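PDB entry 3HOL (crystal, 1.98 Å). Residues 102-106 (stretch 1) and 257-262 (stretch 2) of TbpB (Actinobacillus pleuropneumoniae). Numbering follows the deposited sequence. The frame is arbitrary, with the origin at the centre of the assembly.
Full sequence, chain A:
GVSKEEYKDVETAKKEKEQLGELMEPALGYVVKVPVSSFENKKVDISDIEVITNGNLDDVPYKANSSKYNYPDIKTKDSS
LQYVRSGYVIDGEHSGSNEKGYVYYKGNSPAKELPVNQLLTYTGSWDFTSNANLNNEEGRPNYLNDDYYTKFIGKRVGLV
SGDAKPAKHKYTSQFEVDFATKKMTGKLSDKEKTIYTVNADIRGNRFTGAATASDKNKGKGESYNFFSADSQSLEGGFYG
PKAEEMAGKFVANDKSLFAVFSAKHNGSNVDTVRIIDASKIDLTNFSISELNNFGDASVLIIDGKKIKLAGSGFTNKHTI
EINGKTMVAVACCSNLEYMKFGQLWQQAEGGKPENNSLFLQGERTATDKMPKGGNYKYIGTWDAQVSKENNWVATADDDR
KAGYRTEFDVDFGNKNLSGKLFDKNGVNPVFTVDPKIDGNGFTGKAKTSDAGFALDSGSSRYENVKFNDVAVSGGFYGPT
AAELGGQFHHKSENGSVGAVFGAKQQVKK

Stretch 1, residues 102-106: YVYYK
Stretch 2 257-262: LFAVFS

Two β-strands need not share a hydrogen-bond ladder to pack together, and residues 102-106 and 257-262 of TbpB illustrate the alternative, a contact made by side chains packing against each other and against the facing backbone. Both segments are extended throughout, with phi between -116° and -157° and psi between 119° and 166°. They run in broadly the same direction, their axes inclined at 38° and approaching to 6.6 Å. The register is set by Tyr105 and Val260, whose CA atoms lie 6.1 Å apart; no hydrogen bond crosses the gap.

The alternation of an extended chain decides which side chains face the other strand. Val103 and Tyr105 direct their CA-to-CB bonds toward it, as do Phe258, Val260 and Ser262, although Ser262 stays out of contact; Tyr104, Ala259 and Phe261 point away, Tyr104 taking part through its backbone O. Val260 is the centrepiece. In the m rotamer (chi1 -64°), Val260 CG2 lies 3.6 Å from CG1 of Val103, itself t at 179°, and 3.4 Å from the backbone O of Tyr104. Val260 CG1 lies 3.9 Å from the N of Tyr105, near the plane of that ring and at its edge. A compact branched side chain fills this narrow gap, both methyls of Val260 packing against Val103 CG1 and Tyr104 O.

Phe258 extends the apolar patch. With chi1 at 177° (t) and chi2 at 92°, Phe258 CD2 comes to 4.2 Å from Val103 CG1 and Phe258 CE2 to 3.7 Å from Val103 O. Tyr105 adopts p (chi1 82°, chi2 93°), Tyr105 CB packing 4.3 Å from Val260 CB while its hydroxyl is hydrogen-bonded elsewhere in the structure, so a polar tip is accommodated alongside an apolar contact. Together the strands bury 244 Å², with Val260 and Val103 contributing most: a modest interface, built from van der Waals packing.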

ATOM      1  N   TYR A 102      10.275 -20.869   9.471  1.00  8.55           N
ATOM      2  CA  TYR A 102       9.502 -19.639   9.416  1.00  7.18           C
ATOM      3  C   TYR A 102       8.204 -19.827   8.649  1.00  7.08           C
ATOM      4  O   TYR A 102       8.111 -20.701   7.772  1.00  6.72           O
ATOM      5  CB  TYR A 102      10.309 -18.516   8.729  1.00  7.63           C
ATOM      6  CG  TYR A 102      11.642 -18.243   9.384  1.00 10.83           C
ATOM      7  CD1 TYR A 102      11.749 -17.260  10.360  1.00 11.80           C
ATOM      8  CD2 TYR A 102      12.792 -18.989   9.043  1.00 12.76           C
ATOM      9  CE1 TYR A 102      12.953 -17.008  10.983  1.00 17.45           C
ATOM     10  CE2 TYR A 102      14.015 -18.744   9.689  1.00 14.92           C
ATOM     11  CZ  TYR A 102      14.070 -17.747  10.641  1.00 17.42           C
ATOM     12  OH  TYR A 102      15.247 -17.481  11.314  1.00 19.79           O
ATOM     13  N   VAL A 103       7.228 -18.984   8.983  1.00  7.42           N
ATOM     14  CA  VAL A 103       5.915 -18.926   8.283  1.00  7.64           C
ATOM     15  C   VAL A 103       5.740 -17.458   7.859  1.00  7.81           C
ATOM     16  O   VAL A 103       6.050 -16.524   8.648  1.00  8.44           O
ATOM     17  CB  VAL A 103       4.773 -19.421   9.206  1.00  6.62           C
ATOM     18  CG1 VAL A 103       3.370 -19.337   8.504  1.00  7.57           C
ATOM     19  CG2 VAL A 103       5.054 -20.908   9.675  1.00  7.58           C
ATOM     20  N   TYR A 104       5.258 -17.236   6.632  1.00  8.56           N
ATOM     21  CA  TYR A 104       5.200 -15.867   6.079  1.00  7.68           C
ATOM     22  C   TYR A 104       4.069 -15.661   5.059  1.00  7.97           C
ATOM     23  O   TYR A 104       3.489 -16.628   4.511  1.00  7.35           O
ATOM     24  CB  TYR A 104       6.537 -15.555   5.399  1.00  8.17           C
ATOM     25  CG  TYR A 104       6.691 -16.312   4.098  1.00 10.09           C
ATOM     26  CD1 TYR A 104       6.352 -15.706   2.872  1.00 10.87           C
ATOM     27  CD2 TYR A 104       7.095 -17.642   4.089  1.00  9.20           C
ATOM     28  CE1 TYR A 104       6.425 -16.413   1.684  1.00 11.72           C
ATOM     29  CE2 TYR A 104       7.196 -18.342   2.906  1.00  7.77           C
ATOM     30  CZ  TYR A 104       6.832 -17.721   1.710  1.00  8.02           C
ATOM     31  OH  TYR A 104       6.916 -18.399   0.521  1.00 11.62           O
ATOM     32  N   TYR A 105       3.727 -14.404   4.818  1.00  6.90           N
ATOM     33  CA  TYR A 105       3.088 -14.041   3.533  1.00  8.25           C
ATOM     34  C   TYR A 105       3.769 -12.818   3.001  1.00  8.79           C
ATOM     35  O   TYR A 105       4.316 -12.016   3.781  1.00  7.59           O
ATOM     36  CB  TYR A 105       1.594 -13.752   3.689  1.00  7.51           C
ATOM     37  CG  TYR A 105       1.231 -12.339   4.190  1.00  9.77           C
ATOM     38  CD1 TYR A 105       0.955 -11.290   3.286  1.00  6.50           C
ATOM     39  CD2 TYR A 105       1.091 -12.084   5.559  1.00  9.50           C
ATOM     40  CE1 TYR A 105       0.619  -9.985   3.743  1.00  6.81           C
ATOM     41  CE2 TYR A 105       0.712 -10.793   6.037  1.00  6.05           C
ATOM     42  CZ  TYR A 105       0.465  -9.760   5.097  1.00 10.25           C
ATOM     43  OH  TYR A 105       0.127  -8.514   5.524  1.00  6.58           O
ATOM     44  N   LYS A 106       3.671 -12.622   1.679  1.00  9.34           N
ATOM     45  CA  LYS A 106       4.066 -11.361   1.090  1.00  9.26           C
ATOM     46  C   LYS A 106       3.318 -11.121  -0.213  1.00  9.99           C
ATOM     47  O   LYS A 106       2.676 -12.040  -0.764  1.00 10.90           O
ATOM     48  CB  LYS A 106       5.574 -11.353   0.819  1.00  8.85           C
ATOM     49  CG  LYS A 106       5.993 -12.502  -0.158  1.00 10.41           C
ATOM     50  CD  LYS A 106       7.322 -12.226  -0.862  1.00 16.04           C
ATOM     51  CE  LYS A 106       8.497 -12.359   0.032  1.00 15.70           C
ATOM     52  NZ  LYS A 106       9.757 -11.868  -0.663  1.00 17.07           N
ATOM     53  N   LEU A 257      -0.968 -19.244  18.130  1.00 10.94           N
ATOM     54  CA  LEU A 257      -1.040 -19.566  16.699  1.00 11.58           C
ATOM     55  C   LEU A 257      -0.812 -18.330  15.853  1.00 11.47           C
ATOM     56  O   LEU A 257      -1.263 -17.226  16.217  1.00 11.46           O
ATOM     57  CB  LEU A 257      -2.373 -20.241  16.368  1.00 10.35           C
ATOM     58  CG  LEU A 257      -2.156 -21.080  15.112  1.00 12.48           C
ATOM     59  CD1 LEU A 257      -2.240 -22.597  15.343  1.00  9.42           C
ATOM     60  CD2 LEU A 257      -3.032 -20.552  14.005  1.00 11.59           C
ATOM     61  N   PHE A 258      -0.069 -18.510  14.755  1.00 11.50           N
ATOM     62  CA  PHE A 258       0.154 -17.481  13.737  1.00  9.60           C
ATOM     63  C   PHE A 258      -0.248 -18.110  12.433  1.00 10.23           C
ATOM     64  O   PHE A 258       0.317 -19.117  12.039  1.00  9.73           O
ATOM     65  CB  PHE A 258       1.643 -17.109  13.732  1.00  9.70           C
ATOM     66  CG  PHE A 258       2.068 -16.091  12.689  1.00  9.16           C
ATOM     67  CD1 PHE A 258       2.093 -14.716  12.993  1.00  9.52           C
ATOM     68  CD2 PHE A 258       2.576 -16.506  11.440  1.00  9.94           C
ATOM     69  CE1 PHE A 258       2.584 -13.784  12.080  1.00  8.39           C
ATOM     70  CE2 PHE A 258       3.041 -15.582  10.502  1.00 11.18           C
ATOM     71  CZ  PHE A 258       3.060 -14.219  10.822  1.00 12.75           C
ATOM     72  N   ALA A 259      -1.245 -17.533  11.774  1.00  8.55           N
ATOM     73  CA  ALA A 259      -1.768 -18.077  10.541  1.00  7.99           C
ATOM     74  C   ALA A 259      -1.523 -17.106   9.391  1.00  7.69           C
ATOM     75  O   ALA A 259      -1.554 -15.906   9.575  1.00  7.37           O
ATOM     76  CB  ALA A 259      -3.296 -18.334  10.710  1.00  8.64           C
ATOM     77  N   VAL A 260      -1.282 -17.618   8.197  1.00  8.07           N
ATOM     78  CA  VAL A 260      -1.121 -16.796   6.989  1.00  6.80           C
ATOM     79  C   VAL A 260      -1.993 -17.373   5.882  1.00  7.57           C
ATOM     80  O   VAL A 260      -2.374 -18.530   5.941  1.00  7.39           O
ATOM     81  CB  VAL A 260       0.363 -16.752   6.438  1.00  6.42           C
ATOM     82  CG1 VAL A 260       1.331 -16.078   7.444  1.00  7.17           C
ATOM     83  CG2 VAL A 260       0.897 -18.205   6.108  1.00  6.68           C
ATOM     84  N   PHE A 261      -2.303 -16.569   4.863  1.00  6.84           N
ATOM     85  CA  PHE A 261      -3.152 -17.066   3.776  1.00  7.38           C
ATOM     86  C   PHE A 261      -2.904 -16.249   2.532  1.00  6.61           C
ATOM     87  O   PHE A 261      -2.392 -15.140   2.597  1.00  5.56           O
ATOM     88  CB  PHE A 261      -4.651 -17.046   4.181  1.00  5.89           C
ATOM     89  CG  PHE A 261      -5.098 -15.746   4.804  1.00  7.96           C
ATOM     90  CD1 PHE A 261      -5.538 -14.681   4.020  1.00  9.94           C
ATOM     91  CD2 PHE A 261      -5.106 -15.598   6.184  1.00  9.40           C
ATOM     92  CE1 PHE A 261      -5.945 -13.473   4.601  1.00 11.11           C
ATOM     93  CE2 PHE A 261      -5.505 -14.383   6.774  1.00 12.50           C
ATOM     94  CZ  PHE A 261      -5.924 -13.328   5.974  1.00  9.28           C
ATOM     95  N   SER A 262      -3.180 -16.854   1.386  1.00  7.43           N
ATOM     96  CA  SER A 262      -3.173 -16.131   0.109  1.00  7.80           C
ATOM     97  C   SER A 262      -4.196 -16.805  -0.833  1.00  8.16           C
ATOM     98  O   SER A 262      -4.479 -18.008  -0.728  1.00  7.12           O
ATOM     99  CB  SER A 262      -1.754 -16.155  -0.505  1.00  8.78           C
ATOM    100  OG  SER A 262      -1.295 -17.493  -0.678  1.00  7.81           O
TER